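Adhesion and penetration protein autotransporter (Haemophilus influenzae, PDB 3SYJ) promotes bacterial adherence and invasion by binding a host cell structure and is probably a serine protease, this chain being its secreted passenger domain. Local coordinates at residues F588-P593 with H620-R625; Q668-C673 with V687-T692; S70-V75 with P322-P327; E315-H320 with N328-R333. One frame throughout, in Å; residues are numbered along the deposited sequence.

Contact 1 (F588-P593 with H620-R625); sequences FFSGRP and HDWINR
At Trp622, facing Arg592 and Pro593, chi1 (-84°) puts CG beside the backbone N, and chi2 (47°) turns the indole so that one face meets Arg592 C and Pro593 N. Pro593 N lies over the centre of the ring system, and Pro593 CA stands 3.7 Å from the centroid of the five-membered ring, just 8° off its normal, a CH-pi contact over the face. The proline ring runs beside the indole, Pro593 CG coming within 3.7 Å of Trp622 CE2. Near the plane of the indole, Ser590 OG approaches CZ3 at the edge; that hydroxyl donates to Gly591 O.

Two consecutive antiparallel pairs underlie this: Pro593 with Trp622 is non-hydrogen-bonded, Arg592 with Ile623 hydrogen-bonded. Ile623 N donates to Arg592 O at 2.7 Å, whereas the return bond from Arg592 N to Ile623 O is weak at 3.4 Å. Both segments belong to the second beta-solenoid repeat region of the passenger, where strands 586-593 and 622-629 pair antiparallel although most neighbouring strands of the solenoid run parallel.

Arg592 bends at chi2 and chi3, and its NE and NH2 both grip Pro593 O, in the guanidinium plane; NH2 also forms a salt bridge with Asp677. Arg625 lies alongside it, the two guanidinium planes nearly perpendicular, with Arg592 CD 3.9 Å from Arg625 NH2. The second guanidinium is held by Ser571 O through NE and by Glu497 through NH1.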
loop_
_atom_site.group_PDB
_atom_site.type_symbol
_atom_site.label_atom_id
_atom_site.label_comp_id
_atom_site.label_asym_id
_atom_site.label_seq_id
_atom_site.Cartn_x
_atom_site.Cartn_y
_atom_site.Cartn_z
ATOM N N PHE A 588 5.013 24.238 -24.995
ATOM C CA PHE A 588 4.169 23.215 -25.609
ATOM C C PHE A 588 4.963 21.964 -25.920
ATOM O O PHE A 588 6.007 22.031 -26.566
ATOM C CB PHE A 588 3.531 23.732 -26.910
ATOM C CG PHE A 588 2.231 24.466 -26.707
ATOM C CD1 PHE A 588 2.202 25.676 -26.037
ATOM C CD2 PHE A 588 1.042 23.950 -27.192
ATOM C CE1 PHE A 588 1.007 26.355 -25.848
ATOM C CE2 PHE A 588 -0.153 24.626 -27.010
ATOM C CZ PHE A 588 -0.166 25.830 -26.340
ATOM N N PHE A 589 4.469 20.825 -25.445
ATOM C CA PHE A 589 4.963 19.524 -25.888
ATOM C C PHE A 589 3.954 18.999 -26.891
ATOM O O PHE A 589 2.781 18.819 -26.564
ATOM C CB PHE A 589 5.088 18.548 -24.719
ATOM C CG PHE A 589 6.047 18.991 -23.653
ATOM C CD1 PHE A 589 7.358 18.541 -23.649
ATOM C CD2 PHE A 589 5.634 19.851 -22.652
ATOM C CE1 PHE A 589 8.243 18.943 -22.661
ATOM C CE2 PHE A 589 6.503 20.262 -21.668
ATOM C CZ PHE A 589 7.816 19.808 -21.670
ATOM N N SER A 590 4.396 18.771 -28.122
ATOM C CA SER A 590 3.454 18.474 -29.188
ATOM C C SER A 590 4.016 17.492 -30.204
ATOM O O SER A 590 5.232 17.363 -30.358
ATOM C CB SER A 590 3.064 19.774 -29.902
ATOM O OG SER A 590 2.083 19.546 -30.905
ATOM N N GLY A 591 3.121 16.796 -30.893
ATOM C CA GLY A 591 3.488 16.091 -32.103
ATOM C C GLY A 591 3.492 17.134 -33.202
ATOM O O GLY A 591 3.340 18.323 -32.921
ATOM N N ARG A 592 3.663 16.708 -34.450
ATOM C CA ARG A 592 3.663 17.637 -35.583
ATOM C C ARG A 592 3.055 17.011 -36.840
ATOM O O ARG A 592 3.061 15.788 -37.005
ATOM C CB ARG A 592 5.083 18.119 -35.893
ATOM C CG ARG A 592 6.075 17.002 -36.175
ATOM C CD ARG A 592 7.121 17.459 -37.170
ATOM N NE ARG A 592 6.503 17.726 -38.465
ATOM C CZ ARG A 592 7.038 18.477 -39.423
ATOM N NH1 ARG A 592 8.220 19.051 -39.250
ATOM N NH2 ARG A 592 6.379 18.656 -40.559
ATOM N N PRO A 593 2.537 17.852 -37.742
ATOM C CA PRO A 593 1.963 17.274 -38.960
ATOM C C PRO A 593 3.023 16.489 -39.727
ATOM O O PRO A 593 4.194 16.876 -39.732
ATOM C CB PRO A 593 1.526 18.508 -39.760
ATOM C CG PRO A 593 1.398 19.607 -38.751
ATOM C CD PRO A 593 2.441 19.323 -37.718
ATOM N N HIS A 620 -5.446 15.088 -40.116
ATOM C CA HIS A 620 -5.563 13.724 -39.598
ATOM C C HIS A 620 -4.256 12.948 -39.728
ATOM O O HIS A 620 -4.171 11.785 -39.330
ATOM C CB HIS A 620 -6.646 12.965 -40.358
ATOM C CG HIS A 620 -6.281 12.667 -41.779
ATOM N ND1 HIS A 620 -6.578 13.523 -42.819
ATOM C CD2 HIS A 620 -5.629 11.616 -42.332
ATOM C CE1 HIS A 620 -6.127 13.011 -43.951
ATOM N NE2 HIS A 620 -5.545 11.856 -43.683
ATOM N N ASP A 621 -3.244 13.581 -40.306
ATOM C CA ASP A 621 -1.984 12.910 -40.597
ATOM C C ASP A 621 -0.841 13.613 -39.861
ATOM O O ASP A 621 -0.174 14.497 -40.411
ATOM C CB ASP A 621 -1.749 12.903 -42.113
ATOM C CG ASP A 621 -0.436 12.269 -42.502
ATOM O OD1 ASP A 621 0.154 11.559 -41.670
ATOM O OD2 ASP A 621 0.011 12.477 -43.648
ATOM N N TRP A 622 -0.646 13.223 -38.600
ATOM C CA TRP A 622 0.386 13.791 -37.732
ATOM C C TRP A 622 1.355 12.719 -37.248
ATOM O O TRP A 622 1.009 11.539 -37.190
ATOM C CB TRP A 622 -0.254 14.451 -36.507
ATOM C CG TRP A 622 -0.705 15.852 -36.743
ATOM C CD1 TRP A 622 -1.434 16.313 -37.805
ATOM C CD2 TRP A 622 -0.477 16.982 -35.889
ATOM N NE1 TRP A 622 -1.655 17.662 -37.669
ATOM C CE2 TRP A 622 -1.082 18.096 -36.503
ATOM C CE3 TRP A 622 0.191 17.162 -34.671
ATOM C CZ2 TRP A 622 -1.049 19.371 -35.935
ATOM C CZ3 TRP A 622 0.225 18.426 -34.112
ATOM C CH2 TRP A 622 -0.393 19.514 -34.744
ATOM N N ILE A 623 2.565 13.147 -36.895
ATOM C CA ILE A 623 3.560 12.273 -36.285
ATOM C C ILE A 623 3.391 12.254 -34.768
ATOM O O ILE A 623 3.278 13.309 -34.134
ATOM C CB ILE A 623 4.994 12.745 -36.613
ATOM C CG1 ILE A 623 5.165 12.899 -38.131
ATOM C CG2 ILE A 623 6.013 11.782 -36.026
ATOM C CD1 ILE A 623 6.544 13.348 -38.580
ATOM N N ASN A 624 3.372 11.057 -34.185
ATOM C CA ASN A 624 3.268 10.917 -32.735
ATOM C C ASN A 624 4.632 10.981 -32.043
ATOM O O ASN A 624 5.605 10.385 -32.517
ATOM C CB ASN A 624 2.544 9.619 -32.377
ATOM C CG ASN A 624 1.080 9.640 -32.793
ATOM O OD1 ASN A 624 0.410 10.673 -32.716
ATOM N ND2 ASN A 624 0.581 8.497 -33.241
ATOM N N ARG A 625 4.697 11.701 -30.923
ATOM C CA ARG A 625 5.960 11.912 -30.214
ATOM C C ARG A 625 5.966 11.399 -28.768
ATOM O O ARG A 625 4.917 11.169 -28.158
ATOM C CB ARG A 625 6.337 13.397 -30.218
ATOM C CG ARG A 625 6.447 14.028 -31.599
ATOM C CD ARG A 625 7.505 13.351 -32.457
ATOM N NE ARG A 625 8.058 14.271 -33.448
ATOM C CZ ARG A 625 8.855 13.916 -34.451
ATOM N NH1 ARG A 625 9.189 12.646 -34.612
ATOM N NH2 ARG A 625 9.315 14.834 -35.293
#

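Contact 2 (Q668-C673 with V687-T692)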
loop_
_atom_site.group_PDB
_atom_site.type_symbol
_atom_site.label_atom_id
_atom_site.label_comp_id
_atom_site.label_asym_id
_atom_site.label_seq_id
_atom_site.Cartn_x
_atom_site.Cartn_y
_atom_site.Cartn_z
ATOM N N GLN A 668 -14.271 20.401 -29.107
ATOM C CA GLN A 668 -14.043 21.741 -28.588
ATOM C C GLN A 668 -12.892 22.352 -29.357
ATOM O O GLN A 668 -12.250 21.685 -30.169
ATOM C CB GLN A 668 -13.665 21.702 -27.113
ATOM C CG GLN A 668 -14.715 21.092 -26.221
ATOM C CD GLN A 668 -14.374 21.244 -24.752
ATOM O OE1 GLN A 668 -13.232 21.550 -24.389
ATOM N NE2 GLN A 668 -15.367 21.029 -23.894
ATOM N N GLN A 669 -12.628 23.623 -29.096
ATOM C CA GLN A 669 -11.443 24.254 -29.641
ATOM C C GLN A 669 -10.283 23.968 -28.710
ATOM O O GLN A 669 -10.442 23.973 -27.492
ATOM C CB GLN A 669 -11.638 25.762 -29.796
ATOM C CG GLN A 669 -12.664 26.128 -30.851
ATOM C CD GLN A 669 -12.549 27.566 -31.311
ATOM O OE1 GLN A 669 -12.098 28.441 -30.564
ATOM N NE2 GLN A 669 -12.957 27.820 -32.552
ATOM N N ASN A 670 -9.122 23.694 -29.292
ATOM C CA ASN A 670 -7.892 23.563 -28.536
ATOM C C ASN A 670 -6.845 24.447 -29.181
ATOM O O ASN A 670 -6.868 24.654 -30.393
ATOM C CB ASN A 670 -7.419 22.113 -28.528
ATOM C CG ASN A 670 -8.519 21.145 -28.135
ATOM O OD1 ASN A 670 -8.625 20.745 -26.979
ATOM N ND2 ASN A 670 -9.352 20.776 -29.099
ATOM N N THR A 671 -5.935 24.987 -28.378
ATOM C CA THR A 671 -4.836 25.770 -28.928
ATOM C C THR A 671 -3.776 24.830 -29.509
ATOM O O THR A 671 -3.162 24.048 -28.787
ATOM C CB THR A 671 -4.210 26.705 -27.874
ATOM O OG1 THR A 671 -5.221 27.569 -27.337
ATOM C CG2 THR A 671 -3.121 27.552 -28.504
ATOM N N ILE A 672 -3.581 24.888 -30.822
ATOM C CA ILE A 672 -2.633 23.998 -31.482
ATOM C C ILE A 672 -1.438 24.789 -32.018
ATOM O O ILE A 672 -1.608 25.776 -32.735
ATOM C CB ILE A 672 -3.305 23.214 -32.632
ATOM C CG1 ILE A 672 -4.530 22.449 -32.125
ATOM C CG2 ILE A 672 -2.314 22.262 -33.299
ATOM C CD1 ILE A 672 -4.236 21.489 -31.004
ATOM N N CYS A 673 -0.235 24.351 -31.661
ATOM C CA CYS A 673 0.995 24.997 -32.102
ATOM C C CYS A 673 1.704 24.166 -33.152
ATOM O O CYS A 673 2.022 23.003 -32.914
ATOM C CB CYS A 673 1.940 25.203 -30.920
ATOM S SG CYS A 673 1.475 26.548 -29.856
ATOM N N VAL A 687 -8.166 25.824 -32.609
ATOM C CA VAL A 687 -8.638 25.031 -33.732
ATOM C C VAL A 687 -9.747 24.121 -33.238
ATOM O O VAL A 687 -9.628 23.495 -32.184
ATOM C CB VAL A 687 -7.507 24.146 -34.326
ATOM C CG1 VAL A 687 -8.038 23.261 -35.455
ATOM C CG2 VAL A 687 -6.337 24.997 -34.804
ATOM N N ASP A 688 -10.834 24.056 -33.994
ATOM C CA ASP A 688 -11.901 23.117 -33.693
ATOM C C ASP A 688 -11.473 21.687 -33.969
ATOM O O ASP A 688 -10.931 21.384 -35.036
ATOM C CB ASP A 688 -13.148 23.441 -34.505
ATOM C CG ASP A 688 -14.234 24.059 -33.664
ATOM O OD1 ASP A 688 -14.789 25.099 -34.083
ATOM O OD2 ASP A 688 -14.520 23.505 -32.575
ATOM N N LEU A 689 -11.717 20.813 -32.999
ATOM C CA LEU A 689 -11.460 19.390 -33.163
ATOM C C LEU A 689 -12.788 18.661 -33.328
ATOM O O LEU A 689 -13.322 18.114 -32.367
ATOM C CB LEU A 689 -10.703 18.847 -31.949
ATOM C CG LEU A 689 -10.308 17.368 -31.965
ATOM C CD1 LEU A 689 -9.634 16.993 -33.277
ATOM C CD2 LEU A 689 -9.417 17.023 -30.767
ATOM N N THR A 690 -13.321 18.660 -34.545
ATOM C CA THR A 690 -14.662 18.129 -34.786
ATOM C C THR A 690 -14.711 16.985 -35.804
ATOM O O THR A 690 -15.674 16.220 -35.830
ATOM C CB THR A 690 -15.627 19.245 -35.208
ATOM O OG1 THR A 690 -15.070 19.960 -36.315
ATOM C CG2 THR A 690 -15.837 20.223 -34.062
ATOM N N ASP A 691 -13.683 16.862 -36.636
ATOM C CA ASP A 691 -13.660 15.795 -37.632
ATOM C C ASP A 691 -13.364 14.450 -36.983
ATOM O O ASP A 691 -12.416 14.315 -36.212
ATOM C CB ASP A 691 -12.649 16.088 -38.744
ATOM C CG ASP A 691 -12.771 15.120 -39.920
ATOM O OD1 ASP A 691 -12.993 13.913 -39.696
ATOM O OD2 ASP A 691 -12.639 15.569 -41.076
ATOM N N THR A 692 -14.189 13.463 -37.311
ATOM C CA THR A 692 -14.090 12.110 -36.777
ATOM C C THR A 692 -12.737 11.481 -37.105
ATOM O O THR A 692 -12.126 10.813 -36.267
ATOM C CB THR A 692 -15.222 11.219 -37.352
ATOM O OG1 THR A 692 -16.492 11.815 -37.064
ATOM C CG2 THR A 692 -15.184 9.817 -36.761
HETATM O O HOH W 1 -8.083 21.303 -31.675
#
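Val687 and Asn670 exchange two backbone hydrogen bonds: Asn670 N donates to Val687 O at 2.9 Å, and Val687 N donates to Asn670 O at 2.8 Å. A third, from Leu689 N to Gln668 O, measures 3.0 Å with an N-H...acceptor angle of 162°. Between them Gln669 and Asp688 form the non-hydrogen-bonded pair, where Gln669 CA brings a CA-H...O contact to Val687 O at 3.2 Å.

Water adds a further link. One molecule accepts from Asn670 ND2 and donates to Val687 O at 2.7 Å, so that this carbonyl receives both a backbone N-H and a water. Chi1 (-50°) sets Asn670 CG beside its own backbone N, and from there ND2 reaches the water and Leu689; the amide is fixed at its other end by OD1, which accepts from Val665 N.

Side-chain packing is lighter. On the face shared by Asn670 and Val687, Ile672 crosses Val687 at about a right angle, its CG1 lying 4.1 Å from Val687 CB, and Leu689 CB sits 3.7 Å from Asn670 ND2. On the other face Gln669 CG touches Asp688 OD2, while the amide and carboxylate planes are 68° apart.

The pairing closes the open end of the beta hairpin 669-675/682-688, which the disulfide Cys673-Cys684 also ties across. Leu689 packs on helix 692-697, whose N-cap is Asp691, and Thr671 and Cys673 rest on Phe588 of strand 586-593.

Contact 3 (S70-V75 with P322-P327)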
loop_
_atom_site.group_PDB
_atom_site.type_symbol
_atom_site.label_atom_id
_atom_site.label_comp_id
_atom_site.label_asym_id
_atom_site.label_seq_id
_atom_site.Cartn_x
_atom_site.Cartn_y
_atom_site.Cartn_z
ATOM N N SER A 70 25.735 15.317 -65.059
ATOM C CA SER A 70 24.618 15.895 -65.804
ATOM C C SER A 70 24.946 15.826 -67.291
ATOM O O SER A 70 25.962 15.248 -67.663
ATOM C CB SER A 70 24.377 17.344 -65.375
ATOM O OG SER A 70 23.161 17.843 -65.895
ATOM N N VAL A 71 24.096 16.399 -68.142
ATOM C CA VAL A 71 24.392 16.446 -69.575
ATOM C C VAL A 71 25.176 17.717 -69.932
ATOM O O VAL A 71 24.973 18.777 -69.332
ATOM C CB VAL A 71 23.100 16.340 -70.469
ATOM C CG1 VAL A 71 22.510 14.930 -70.425
ATOM C CG2 VAL A 71 22.059 17.381 -70.069
ATOM N N ALA A 72 26.072 17.602 -70.909
ATOM C CA ALA A 72 26.845 18.748 -71.380
ATOM C C ALA A 72 25.966 19.879 -71.902
ATOM O O ALA A 72 26.306 21.055 -71.747
ATOM C CB ALA A 72 27.837 18.320 -72.453
ATOM N N HIS A 73 24.839 19.540 -72.526
ATOM C CA HIS A 73 24.022 20.575 -73.151
ATOM C C HIS A 73 23.338 21.479 -72.128
ATOM O O HIS A 73 22.803 22.529 -72.475
ATOM C CB HIS A 73 23.062 20.011 -74.225
ATOM C CG HIS A 73 21.753 19.501 -73.701
ATOM N ND1 HIS A 73 21.417 18.163 -73.717
ATOM C CD2 HIS A 73 20.677 20.152 -73.197
ATOM C CE1 HIS A 73 20.201 18.009 -73.225
ATOM N NE2 HIS A 73 19.732 19.199 -72.896
ATOM N N ASN A 74 23.381 21.085 -70.861
ATOM C CA ASN A 74 22.986 21.993 -69.794
ATOM C C ASN A 74 24.111 22.993 -69.604
ATOM O O ASN A 74 24.931 22.860 -68.688
ATOM C CB ASN A 74 22.726 21.237 -68.491
ATOM C CG ASN A 74 21.377 20.542 -68.480
ATOM O OD1 ASN A 74 20.446 20.961 -69.164
ATOM N ND2 ASN A 74 21.265 19.479 -67.695
ATOM N N VAL A 75 24.147 23.995 -70.478
ATOM C CA VAL A 75 25.304 24.872 -70.602
ATOM C C VAL A 75 25.206 26.142 -69.770
ATOM O O VAL A 75 26.138 26.939 -69.751
ATOM C CB VAL A 75 25.538 25.278 -72.081
ATOM C CG1 VAL A 75 25.838 24.060 -72.924
ATOM C CG2 VAL A 75 24.327 26.025 -72.620
ATOM N N PRO A 322 29.642 21.419 -81.040
ATOM C CA PRO A 322 29.113 22.741 -81.403
ATOM C C PRO A 322 27.646 22.899 -81.025
ATOM O O PRO A 322 27.167 24.023 -80.866
ATOM C CB PRO A 322 29.258 22.774 -82.929
ATOM C CG PRO A 322 30.276 21.736 -83.246
ATOM C CD PRO A 322 30.094 20.663 -82.217
ATOM N N ARG A 323 26.939 21.781 -80.897
ATOM C CA ARG A 323 25.537 21.815 -80.501
ATOM C C ARG A 323 25.440 22.288 -79.058
ATOM O O ARG A 323 24.537 23.044 -78.700
ATOM C CB ARG A 323 24.899 20.432 -80.654
ATOM C CG ARG A 323 24.989 19.861 -82.061
ATOM C CD ARG A 323 24.755 18.351 -82.069
ATOM N NE ARG A 323 23.392 18.005 -81.681
ATOM C CZ ARG A 323 22.997 16.768 -81.391
ATOM N NH1 ARG A 323 23.868 15.762 -81.438
ATOM N NH2 ARG A 323 21.736 16.530 -81.045
ATOM N N TYR A 324 26.395 21.853 -78.241
ATOM C CA TYR A 324 26.397 22.163 -76.819
ATOM C C TYR A 324 27.208 23.409 -76.489
ATOM O O TYR A 324 27.801 23.512 -75.415
ATOM C CB TYR A 324 26.906 20.965 -76.027
ATOM C CG TYR A 324 26.297 19.675 -76.498
ATOM C CD1 TYR A 324 24.965 19.618 -76.873
ATOM C CD2 TYR A 324 27.050 18.515 -76.572
ATOM C CE1 TYR A 324 24.402 18.435 -77.315
ATOM C CE2 TYR A 324 26.493 17.332 -77.008
ATOM C CZ TYR A 324 25.174 17.297 -77.379
ATOM O OH TYR A 324 24.628 16.112 -77.814
ATOM N N ASP A 325 27.226 24.359 -77.415
ATOM C CA ASP A 325 27.895 25.621 -77.169
ATOM C C ASP A 325 26.990 26.465 -76.282
ATOM O O ASP A 325 25.817 26.149 -76.109
ATOM C CB ASP A 325 28.214 26.334 -78.485
ATOM C CG ASP A 325 29.280 27.402 -78.325
ATOM O OD1 ASP A 325 29.678 27.666 -77.175
ATOM O OD2 ASP A 325 29.724 27.977 -79.344
ATOM N N GLY A 326 27.544 27.525 -75.708
ATOM C CA GLY A 326 26.820 28.353 -74.763
ATOM C C GLY A 326 27.791 28.871 -73.718
ATOM O O GLY A 326 28.990 28.596 -73.802
ATOM N N PRO A 327 27.314 29.499 -72.651
ATOM C CA PRO A 327 28.187 30.043 -71.616
ATOM C C PRO A 327 29.224 29.087 -71.008
ATOM O O PRO A 327 30.364 29.434 -70.939
ATOM C CB PRO A 327 27.211 30.545 -70.585
ATOM C CG PRO A 327 26.024 30.762 -71.302
ATOM C CD PRO A 327 25.924 29.745 -72.319
#
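Asp325 OD1, in the loop that faces Val75, is gripped by two donors: Gly326 N, at 2.6 Å and 36° out of the carboxylate plane, and Lys316 NZ, in a salt bridge. Together they hold the Asp325 carboxylate against its own loop.

Across the interface the evidence is for van der Waals packing. Val75 points its CB toward the other segment, with CG1 anti to the carbonyl carbon (chi1 -62°). From there CG1 makes a close van der Waals approach to Tyr324 O, at 3.2 Å; the same oxygen accepts a weak hydrogen bond from Asn328 ND2. Gly326 has phi 146°, a backbone setting that by itself calls for glycine, and the absence of a side chain lets Val75 CG2 come to 4.0 Å from Gly326 CA. Val75 CG2 also lies 4.1 Å from Pro327 CD. The Tyr324 ring is met obliquely by two residues: His73 CB lies 3.3 Å from Tyr324 CD1, and Ala72 CB lies 4.2 Å from Tyr324 CD2. The same tyrosine also touches Asp114 and Asp115.

While its CB rests on the tyrosine, His73 directs its imidazole away, where ND1 is hydrogen-bonded to Asp115 OD2 and the side chain comes within about 3 Å of that of Ser218, the active-site serine by similarity. A type I turn from Val71 to Asn74 carries the histidine. The geometry is consistent with the Ser-His-Asp catalytic triad of a chymotrypsin-like S6 peptidase, here bordered by the 322-327 loop.

Contact 4 (E315-H320 with N328-R333)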
loop_
_atom_site.group_PDB
_atom_site.type_symbol
_atom_site.label_atom_id
_atom_site.label_comp_id
_atom_site.label_asym_id
_atom_site.label_seq_id
_atom_site.Cartn_x
_atom_site.Cartn_y
_atom_site.Cartn_z
ATOM N N GLU A 315 35.473 31.753 -66.631
ATOM C CA GLU A 315 35.902 31.635 -68.013
ATOM C C GLU A 315 35.070 30.579 -68.728
ATOM O O GLU A 315 34.394 29.771 -68.089
ATOM C CB GLU A 315 37.387 31.284 -68.083
ATOM C CG GLU A 315 38.045 31.638 -69.407
ATOM C CD GLU A 315 39.551 31.444 -69.376
ATOM O OE1 GLU A 315 40.273 32.442 -69.171
ATOM O OE2 GLU A 315 40.011 30.296 -69.546
ATOM N N LYS A 316 35.122 30.587 -70.054
ATOM C CA LYS A 316 34.393 29.610 -70.843
ATOM C C LYS A 316 35.181 28.312 -70.951
ATOM O O LYS A 316 36.317 28.298 -71.415
ATOM C CB LYS A 316 34.082 30.168 -72.234
ATOM C CG LYS A 316 33.299 29.221 -73.131
ATOM C CD LYS A 316 32.773 29.952 -74.362
ATOM C CE LYS A 316 32.208 28.984 -75.396
ATOM N NZ LYS A 316 31.708 29.705 -76.603
ATOM N N ASP A 317 34.562 27.220 -70.522
ATOM C CA ASP A 317 35.209 25.920 -70.498
ATOM C C ASP A 317 35.260 25.316 -71.898
ATOM O O ASP A 317 34.680 25.854 -72.841
ATOM C CB ASP A 317 34.446 24.994 -69.552
ATOM C CG ASP A 317 35.332 23.974 -68.879
ATOM O OD1 ASP A 317 36.451 23.718 -69.371
ATOM O OD2 ASP A 317 34.897 23.421 -67.850
ATOM N N LYS A 318 35.961 24.195 -72.022
ATOM C CA LYS A 318 36.094 23.503 -73.292
ATOM C C LYS A 318 34.727 23.077 -73.805
ATOM O O LYS A 318 33.924 22.520 -73.058
ATOM C CB LYS A 318 37.001 22.273 -73.145
ATOM C CG LYS A 318 38.495 22.590 -73.027
ATOM C CD LYS A 318 39.341 21.350 -72.658
ATOM C CE LYS A 318 39.278 21.007 -71.152
ATOM N NZ LYS A 318 40.205 19.899 -70.734
ATOM N N VAL A 319 34.465 23.350 -75.082
ATOM C CA VAL A 319 33.270 22.857 -75.754
ATOM C C VAL A 319 33.666 21.879 -76.858
ATOM O O VAL A 319 34.359 22.255 -77.802
ATOM C CB VAL A 319 32.465 24.009 -76.368
ATOM C CG1 VAL A 319 31.194 23.479 -77.008
ATOM C CG2 VAL A 319 32.144 25.055 -75.308
ATOM N N HIS A 320 33.226 20.631 -76.742
ATOM C CA HIS A 320 33.633 19.583 -77.681
ATOM C C HIS A 320 32.606 19.294 -78.777
ATOM O O HIS A 320 32.913 18.640 -79.772
ATOM C CB HIS A 320 33.961 18.295 -76.928
ATOM C CG HIS A 320 35.081 18.447 -75.952
ATOM N ND1 HIS A 320 36.404 18.311 -76.314
ATOM C CD2 HIS A 320 35.080 18.742 -74.631
ATOM C CE1 HIS A 320 37.168 18.509 -75.256
ATOM N NE2 HIS A 320 36.389 18.772 -74.222
ATOM N N ASN A 328 28.847 27.884 -70.631
ATOM C CA ASN A 328 29.835 26.897 -70.208
ATOM C C ASN A 328 30.865 27.394 -69.186
ATOM O O ASN A 328 32.027 27.114 -69.267
ATOM C CB ASN A 328 30.554 26.323 -71.395
ATOM C CG ASN A 328 29.737 25.355 -72.132
ATOM O OD1 ASN A 328 29.650 24.233 -71.749
ATOM N ND2 ASN A 328 29.153 25.776 -73.222
ATOM N N ILE A 329 30.382 28.134 -68.230
ATOM C CA ILE A 329 31.223 28.811 -67.306
ATOM C C ILE A 329 31.968 27.880 -66.364
ATOM O O ILE A 329 31.394 26.999 -65.801
ATOM C CB ILE A 329 30.427 29.816 -66.548
ATOM C CG1 ILE A 329 30.124 30.997 -67.458
ATOM C CG2 ILE A 329 31.168 30.226 -65.352
ATOM C CD1 ILE A 329 28.918 31.713 -67.111
ATOM N N TYR A 330 33.262 28.093 -66.210
ATOM C CA TYR A 330 34.030 27.437 -65.156
ATOM C C TYR A 330 34.972 28.396 -64.440
ATOM O O TYR A 330 34.958 29.567 -64.723
ATOM C CB TYR A 330 34.732 26.192 -65.669
ATOM C CG TYR A 330 36.035 26.429 -66.308
ATOM C CD1 TYR A 330 37.164 25.806 -65.862
ATOM C CD2 TYR A 330 36.152 27.275 -67.378
ATOM C CE1 TYR A 330 38.346 26.028 -66.464
ATOM C CE2 TYR A 330 37.314 27.492 -67.956
ATOM C CZ TYR A 330 38.415 26.872 -67.505
ATOM O OH TYR A 330 39.576 27.086 -68.115
ATOM N N SER A 331 35.761 27.896 -63.485
ATOM C CA SER A 331 36.627 28.764 -62.702
ATOM C C SER A 331 38.079 28.311 -62.794
ATOM O O SER A 331 38.534 27.497 -61.991
ATOM C CB SER A 331 36.177 28.774 -61.246
ATOM O OG SER A 331 36.917 29.725 -60.497
ATOM N N PRO A 332 38.818 28.838 -63.777
ATOM C CA PRO A 332 40.216 28.432 -63.971
ATOM C C PRO A 332 41.037 28.713 -62.715
ATOM O O PRO A 332 41.975 27.979 -62.409
ATOM C CB PRO A 332 40.698 29.336 -65.115
ATOM C CG PRO A 332 39.465 29.881 -65.746
ATOM C CD PRO A 332 38.419 29.930 -64.679
ATOM N N ARG A 333 40.673 29.778 -62.005
ATOM C CA ARG A 333 41.368 30.203 -60.792
ATOM C C ARG A 333 41.225 29.201 -59.646
ATOM O O ARG A 333 42.198 28.877 -58.972
ATOM C CB ARG A 333 40.850 31.572 -60.348
ATOM C CG ARG A 333 41.316 32.007 -58.966
ATOM C CD ARG A 333 40.739 33.371 -58.605
ATOM N NE ARG A 333 41.161 34.394 -59.560
ATOM C CZ ARG A 333 40.768 35.664 -59.535
ATOM N NH1 ARG A 333 39.932 36.086 -58.597
ATOM N NH2 ARG A 333 41.211 36.515 -60.456
#
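Tyr330 and Asp317 stack flat group on flat group: the carboxylate and phenol planes are 14° apart, and Asp317 CG sits 3.6 Å above the ring, offset toward its rim. Chi1 (85°) places Tyr330 CG between its own backbone N and carbonyl carbon, next to the Asp317 carboxylate; the ring's edge meets Glu315 O. Asp317 OD2 lies 3.5 Å from Tyr330 CB, while Pro332 N lies over the opposite face of the ring, toward the rim. Both carboxylate oxygens have partners beyond the ring, OD1 with Lys100 NZ and Lys318 N, OD2 with Arg101 N, which together fix its rotation.

Glu315 has CG anti to the backbone N (chi1 -158°) and an extended chain, and it runs beside Tyr330 in the same direction. Its CB meets Pro332 CG at 3.4 Å, and its OE2 comes to 3.5 Å from Tyr330 OH, a proximity too long to count as a bond. The Val319 and Asn328 side chains cross at about a right angle, Val319 CG2 being 3.7 Å from Asn328 ND2; that amide nitrogen is hydrogen-bonded to Gly326 O.

Backbone bonds set the register. Tyr330 N donates to Glu315 O at 2.8 Å, Glu315 N to Tyr330 O at 2.9 Å, and Asp317 N to Asn328 O at 2.8 Å.

The result is a small two-stranded antiparallel sheet, 315-316 with 329-330. It leads into the short, weakly bonded helix 332-335, with Ser331 at its N-cap position and its OG bonded weakly to Leu334 N, and lies against strand 96-100, where Tyr330 touches Lys100 and Ser331 bonds to Val99.

Contacts 1 and 2 lie in the beta-solenoid, their centres 13 Å apart, and touch directly: Trp622 CH2 is 3.7 Å from Ile672 CG2. Contacts 3 and 4, with centres 11 Å apart, share the 315-333 region; Lys316 joins Asp325 in a salt bridge between them, and about 47 to 58 Å separates their centres from those of the solenoid pair. None is fully buried. Contact 1 is nearest the chain centre and combines strand pairing with indole packing; contact 2, with more exposed residues, relies on backbone bonds and a water. Contact 3 is apolar packing beside the probable catalytic site, and contact 4 is strand pairing with a carboxylate-phenol stack.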